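Local coordinates for citrate synthase (Sulfolobus solfataricus, PDB 1O7X), which belongs to the citrate synthase family, a mostly helical enzyme fold present here as an assembly of two chains, at residues 42-45 against 46-50; 68-71 against 72-75; 117-120 against 121-125. All coordinates share one frame; numbering follows the deposited sequence.

Contact 1: residues 42-45 against 46-50; sequences GSYE and ETIYL
Y44 and I48 make the tightly packed half of this local contact, one turn apart at the start of helix 44-53. CG of Y44 stands anti to its backbone N (chi1 -176°), which carries the ring along the helix to the side where I48 lies. I48 CG1 sits over the centre of one ring face as a CH-pi contact, 4.0 Å from the centroid of the Y44 ring and 12° off the ring normal; I48 CD1 reaches out over the rim, 3.8 Å from Y44 CE2. T47 CB approaches the same ring obliquely. Beyond the two segments, L340 of helix 330-352 and L177 of helix 167-180 help to bury the tyrosine, and F152 meets it at an angle. The other half is looser and partly exposed, at G42, S43 and E46. S43 is the N-cap: its OG accepts from E46 N at 3.0 Å, with an N-H...O angle of 155°. The serine carbonyl is gripped twice by T47, whose N and OG1 each lie 3.2 Å from S43 O and arrive from opposite faces of the carbonyl plane. E46, with its chain extended, runs back past the cap and brings OE1 beside CA of G42. E45 bends at its second torsion; OE1 takes a weak bond from S43 OG, while OE2 accepts from F152 N. Just outside, D174 OD2 accepts from Y44 N. First-turn N-H groups of Y44 and E46 are thus met by side-chain oxygens, and the carboxylates of E45 and D174 lie where a helix dipole would probably stabilise negative charge, consistent with a helix start held by polar capping on one side and CH-pi packing on the other.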
# COMPACT_ATOMS: atom_id res chain seq x y z
N GLY A 42 -10.09 -14.16 -28.42
CA GLY A 42 -9.27 -14.93 -27.48
C GLY A 42 -9.93 -15.00 -26.11
O GLY A 42 -11.07 -14.61 -25.90
N SER A 43 -9.18 -15.51 -25.15
CA SER A 43 -9.55 -15.60 -23.76
C SER A 43 -8.76 -14.67 -22.83
O SER A 43 -7.79 -14.01 -23.21
CB SER A 43 -9.16 -17.02 -23.29
OG SER A 43 -7.74 -16.99 -23.20
N TYR A 44 -9.11 -14.77 -21.53
CA TYR A 44 -8.36 -14.05 -20.51
C TYR A 44 -6.91 -14.54 -20.49
O TYR A 44 -5.99 -13.74 -20.42
CB TYR A 44 -8.96 -14.17 -19.10
CG TYR A 44 -8.22 -13.33 -18.07
CD1 TYR A 44 -7.89 -12.01 -18.32
CD2 TYR A 44 -7.84 -13.87 -16.85
CE1 TYR A 44 -7.22 -11.25 -17.39
CE2 TYR A 44 -7.17 -13.12 -15.91
CZ TYR A 44 -6.86 -11.80 -16.18
OH TYR A 44 -6.19 -11.04 -15.24
N GLU A 45 -6.68 -15.83 -20.63
CA GLU A 45 -5.37 -16.44 -20.68
C GLU A 45 -4.49 -15.85 -21.77
O GLU A 45 -3.28 -15.61 -21.60
CB GLU A 45 -5.52 -17.95 -20.91
CG GLU A 45 -5.97 -18.75 -19.71
CD GLU A 45 -7.45 -19.03 -19.66
OE1 GLU A 45 -8.21 -18.32 -20.35
OE2 GLU A 45 -7.89 -19.97 -18.96
N GLU A 46 -5.07 -15.59 -22.94
CA GLU A 46 -4.33 -15.04 -24.06
C GLU A 46 -3.96 -13.60 -23.74
O GLU A 46 -2.88 -13.14 -24.09
CB GLU A 46 -5.14 -15.14 -25.37
CG GLU A 46 -4.32 -14.66 -26.57
CD GLU A 46 -5.15 -14.51 -27.83
OE1 GLU A 46 -6.21 -13.88 -27.73
OE2 GLU A 46 -4.77 -15.02 -28.90
N THR A 47 -4.83 -12.90 -23.01
CA THR A 47 -4.57 -11.54 -22.56
C THR A 47 -3.49 -11.55 -21.48
O THR A 47 -2.70 -10.60 -21.35
CB THR A 47 -5.85 -10.86 -22.05
OG1 THR A 47 -6.85 -10.94 -23.06
CG2 THR A 47 -5.57 -9.39 -21.75
N ILE A 48 -3.42 -12.63 -20.69
CA ILE A 48 -2.35 -12.69 -19.70
C ILE A 48 -1.04 -12.75 -20.48
O ILE A 48 -0.25 -11.81 -20.38
CB ILE A 48 -2.48 -13.88 -18.76
CG1 ILE A 48 -3.73 -13.72 -17.89
CG2 ILE A 48 -1.24 -13.99 -17.90
CD1 ILE A 48 -4.12 -15.02 -17.24
N TYR A 49 -0.89 -13.74 -21.36
CA TYR A 49 0.29 -13.88 -22.20
C TYR A 49 0.72 -12.61 -22.91
O TYR A 49 1.91 -12.28 -22.87
CB TYR A 49 0.08 -14.99 -23.28
CG TYR A 49 1.43 -15.34 -23.89
CD1 TYR A 49 2.19 -16.40 -23.42
CD2 TYR A 49 1.95 -14.57 -24.92
CE1 TYR A 49 3.43 -16.69 -23.97
CE2 TYR A 49 3.18 -14.85 -25.48
CZ TYR A 49 3.91 -15.91 -24.99
OH TYR A 49 5.14 -16.17 -25.54
N LEU A 50 -0.17 -11.92 -23.60
CA LEU A 50 0.10 -10.70 -24.33
C LEU A 50 0.59 -9.56 -23.46
O LEU A 50 1.49 -8.76 -23.73
CB LEU A 50 -1.19 -10.30 -25.07
CG LEU A 50 -1.21 -8.95 -25.78
CD1 LEU A 50 -0.05 -8.86 -26.77
CD2 LEU A 50 -2.52 -8.64 -26.49

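Contact 2: residues 68-71 against 72-75; sequences KLNE and EYEV
K68 and E72 meet by charge: K68 NZ lies 3.5 Å from E72 OE2 in a salt bridge, and a second bridge, within 68-71, joins K68 NZ to E71 OE1 at 3.1 Å, its hydrogen bond weak. The lysine is bent at chi2 and again further out, which swings its ammonium between the two carboxylates. E72 also folds at its second torsion (chi2 -60°), crossing K68 at a slant, and its OE1 pairs with K126 of helix 116-138, so this carboxylate has a lysine at each oxygen. Among backbone bonds, E72 N donates to L69 O at 2.7 Å, and E71 N to K68 O at 2.9 Å. The packing centres on the Y73 ring. L69 O lies 4.1 Å above one face of the Y73 ring, shifted toward the rim, while N70 OD1 approaches in the ring plane at the edge, 3.8 Å from Y73 CE1. That oxygen accepts from S149 N, which holds the amide where it borders the tyrosine. F152 and S155 of helix 152-161 also touch the tyrosine side chain. The K68-E71-E72 salt-bridge network flanks two consecutive i to i+3 backbone bonds, which are typical of a tightened last helical turn, here where helix 59-70 gives way to the loop before helix 77-85.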
# COMPACT_ATOMS: atom_id res chain seq x y z
N LYS A 68 0.78 -23.78 -16.52
CA LYS A 68 1.35 -23.03 -15.40
C LYS A 68 0.21 -22.54 -14.52
O LYS A 68 0.16 -23.00 -13.37
CB LYS A 68 2.32 -21.97 -15.89
CG LYS A 68 3.21 -21.41 -14.78
CD LYS A 68 4.43 -22.28 -14.52
CE LYS A 68 4.81 -22.21 -13.04
NZ LYS A 68 4.94 -23.59 -12.48
N LEU A 69 -0.75 -21.76 -15.00
CA LEU A 69 -1.87 -21.36 -14.15
C LEU A 69 -2.37 -22.54 -13.32
O LEU A 69 -2.25 -22.50 -12.10
CB LEU A 69 -3.09 -20.81 -14.88
CG LEU A 69 -2.98 -19.48 -15.61
CD1 LEU A 69 -4.25 -19.21 -16.41
CD2 LEU A 69 -2.70 -18.34 -14.65
N ASN A 70 -2.85 -23.60 -13.95
CA ASN A 70 -3.38 -24.79 -13.31
C ASN A 70 -2.57 -25.40 -12.17
O ASN A 70 -3.15 -26.02 -11.27
CB ASN A 70 -3.61 -25.89 -14.36
CG ASN A 70 -4.93 -25.77 -15.08
OD1 ASN A 70 -5.94 -25.27 -14.57
ND2 ASN A 70 -4.92 -26.25 -16.33
N GLU A 71 -1.25 -25.28 -12.17
CA GLU A 71 -0.36 -25.75 -11.14
C GLU A 71 -0.28 -24.82 -9.94
O GLU A 71 0.45 -25.12 -8.99
CB GLU A 71 1.07 -25.80 -11.73
CG GLU A 71 1.44 -27.15 -12.28
CD GLU A 71 2.86 -27.40 -12.70
OE1 GLU A 71 3.69 -26.46 -12.82
OE2 GLU A 71 3.15 -28.61 -12.92
N GLU A 72 -0.90 -23.65 -10.00
CA GLU A 72 -0.72 -22.61 -9.01
C GLU A 72 -1.92 -22.08 -8.26
O GLU A 72 -1.80 -20.98 -7.68
CB GLU A 72 -0.08 -21.44 -9.79
CG GLU A 72 1.33 -21.59 -10.28
CD GLU A 72 2.37 -21.82 -9.21
OE1 GLU A 72 2.08 -21.72 -7.99
OE2 GLU A 72 3.52 -22.12 -9.60
N TYR A 73 -3.05 -22.76 -8.19
CA TYR A 73 -4.20 -22.24 -7.47
C TYR A 73 -4.11 -22.44 -5.97
O TYR A 73 -4.61 -21.61 -5.20
CB TYR A 73 -5.52 -22.83 -7.97
CG TYR A 73 -5.93 -22.37 -9.35
CD1 TYR A 73 -5.99 -23.30 -10.39
CD2 TYR A 73 -6.27 -21.06 -9.65
CE1 TYR A 73 -6.37 -22.94 -11.66
CE2 TYR A 73 -6.66 -20.69 -10.91
CZ TYR A 73 -6.71 -21.63 -11.92
OH TYR A 73 -7.09 -21.30 -13.20
N GLU A 74 -3.51 -23.55 -5.56
CA GLU A 74 -3.39 -23.85 -4.14
C GLU A 74 -2.69 -22.70 -3.41
O GLU A 74 -1.75 -22.13 -3.93
CB GLU A 74 -2.62 -25.14 -3.88
CG GLU A 74 -3.03 -25.93 -2.64
CD GLU A 74 -2.38 -27.31 -2.59
OE1 GLU A 74 -1.58 -27.65 -3.50
OE2 GLU A 74 -2.65 -28.08 -1.65
N VAL A 75 -3.26 -22.33 -2.27
CA VAL A 75 -2.69 -21.35 -1.38
C VAL A 75 -2.50 -22.02 -0.01
O VAL A 75 -3.36 -22.78 0.43
CB VAL A 75 -3.50 -20.05 -1.22
CG1 VAL A 75 -3.78 -19.40 -2.56
CG2 VAL A 75 -4.82 -20.22 -0.46

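Contact 3: residues 117-120 against 121-125; sequences KEKA and ISIIA
S122 and I123 both meet the carbonyl of K119, the only flat groups in the contact being peptide carbonyls. K119 O takes two donors, each slightly tilted from its plane: I123 N at 3.1 Å from K119 O, and S122 OG at 2.8 Å from the same oxygen. A120 O receives I124 N at 2.9 Å, nearly along the C=O axis. The S122 hydroxyl reaches back because chi1 of 77° places OG between backbone N and carbonyl carbon, over the preceding turn. There it also borders the K119 chain, with K119 CD 3.6 Å from S122 OG. That lysine bends at chi2 and continues outward to a salt bridge with D107. Branched residues lie along carbonyls: I121 CG1 and CD1 beside K117 O, and I123 CG1 beside K119 O, since each CG1 stands anti to its own carbonyl carbon. I123 also meets helix 202-213, whereas K117 and E118 are partly exposed. The i to i+4 bonds, with a serine hydroxyl returning to the carbonyl three residues back, are typical of an alpha-helix; here they build the first turns of helix 116-138, with A120, I123 and I124 packed against L343 of helix 330-352 within the helical citrate synthase fold.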
# COMPACT_ATOMS: atom_id res chain seq x y z
N LYS A 117 7.70 -12.61 -15.04
CA LYS A 117 6.59 -13.16 -15.80
C LYS A 117 6.01 -14.44 -15.22
O LYS A 117 4.79 -14.57 -15.06
CB LYS A 117 7.05 -13.45 -17.23
CG LYS A 117 7.41 -12.18 -17.97
CD LYS A 117 8.34 -12.48 -19.14
CE LYS A 117 9.22 -11.27 -19.45
NZ LYS A 117 9.50 -11.24 -20.92
N GLU A 118 6.89 -15.38 -14.87
CA GLU A 118 6.43 -16.64 -14.30
C GLU A 118 5.80 -16.40 -12.93
O GLU A 118 4.78 -16.96 -12.54
CB GLU A 118 7.56 -17.66 -14.21
CG GLU A 118 7.08 -19.03 -13.76
CD GLU A 118 8.16 -20.09 -13.63
OE1 GLU A 118 9.36 -19.79 -13.79
OE2 GLU A 118 7.78 -21.26 -13.35
N LYS A 119 6.43 -15.49 -12.18
CA LYS A 119 5.97 -15.12 -10.85
C LYS A 119 4.62 -14.43 -10.97
O LYS A 119 3.74 -14.78 -10.20
CB LYS A 119 7.02 -14.30 -10.14
CG LYS A 119 7.13 -14.27 -8.65
CD LYS A 119 6.45 -15.39 -7.91
CE LYS A 119 6.29 -15.04 -6.44
NZ LYS A 119 7.24 -15.79 -5.57
N ALA A 120 4.44 -13.53 -11.93
CA ALA A 120 3.15 -12.85 -12.11
C ALA A 120 2.07 -13.86 -12.46
O ALA A 120 0.96 -13.87 -11.91
CB ALA A 120 3.22 -11.74 -13.13
N ILE A 121 2.39 -14.83 -13.30
CA ILE A 121 1.47 -15.92 -13.64
C ILE A 121 1.03 -16.66 -12.37
O ILE A 121 -0.16 -16.95 -12.22
CB ILE A 121 2.09 -16.93 -14.63
CG1 ILE A 121 2.19 -16.31 -16.04
CG2 ILE A 121 1.35 -18.26 -14.71
CD1 ILE A 121 3.39 -16.92 -16.75
N SER A 122 1.99 -16.94 -11.48
CA SER A 122 1.64 -17.65 -10.26
C SER A 122 0.76 -16.81 -9.35
O SER A 122 -0.08 -17.36 -8.65
CB SER A 122 2.85 -18.21 -9.52
OG SER A 122 3.52 -17.18 -8.83
N ILE A 123 0.88 -15.49 -9.40
CA ILE A 123 0.09 -14.58 -8.60
C ILE A 123 -1.33 -14.45 -9.11
O ILE A 123 -2.26 -14.42 -8.30
CB ILE A 123 0.76 -13.19 -8.48
CG1 ILE A 123 2.16 -13.41 -7.89
CG2 ILE A 123 -0.11 -12.26 -7.67
CD1 ILE A 123 2.90 -12.26 -7.27
N ILE A 124 -1.51 -14.41 -10.42
CA ILE A 124 -2.84 -14.30 -11.02
C ILE A 124 -3.73 -15.43 -10.56
O ILE A 124 -4.87 -15.23 -10.13
CB ILE A 124 -2.72 -14.23 -12.55
CG1 ILE A 124 -2.20 -12.83 -12.94
CG2 ILE A 124 -4.03 -14.46 -13.27
CD1 ILE A 124 -1.74 -12.73 -14.37
N ALA A 125 -3.21 -16.65 -10.57
CA ALA A 125 -3.92 -17.84 -10.13
C ALA A 125 -4.23 -17.81 -8.64
O ALA A 125 -5.34 -18.16 -8.21
CB ALA A 125 -3.11 -19.08 -10.53

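The three contacts come in series along the chain, on helix 44-53, at the end of helix 59-70 and near the start of helix 116-138. Contacts 2 and 3 are nearest, their centres about 9 Å apart; contact 1 lies about 13 Å from contact 3 and 16 Å from contact 2. They touch directly: I48 CG2 meets I124 CD1 at 3.8 Å, E45 CG meets L69 CD1 at 3.8 Å, and E72 CD meets S122 CB at 3.7 Å. Consecutive helices 44-53 and 59-70 and the later helix 116-138 thus form one patch, carbon-to-carbon where contact 1 adjoins the others, mixed between contacts 2 and 3, where K68 and E118 form a weak, long ion pair and Y73 packs on A125.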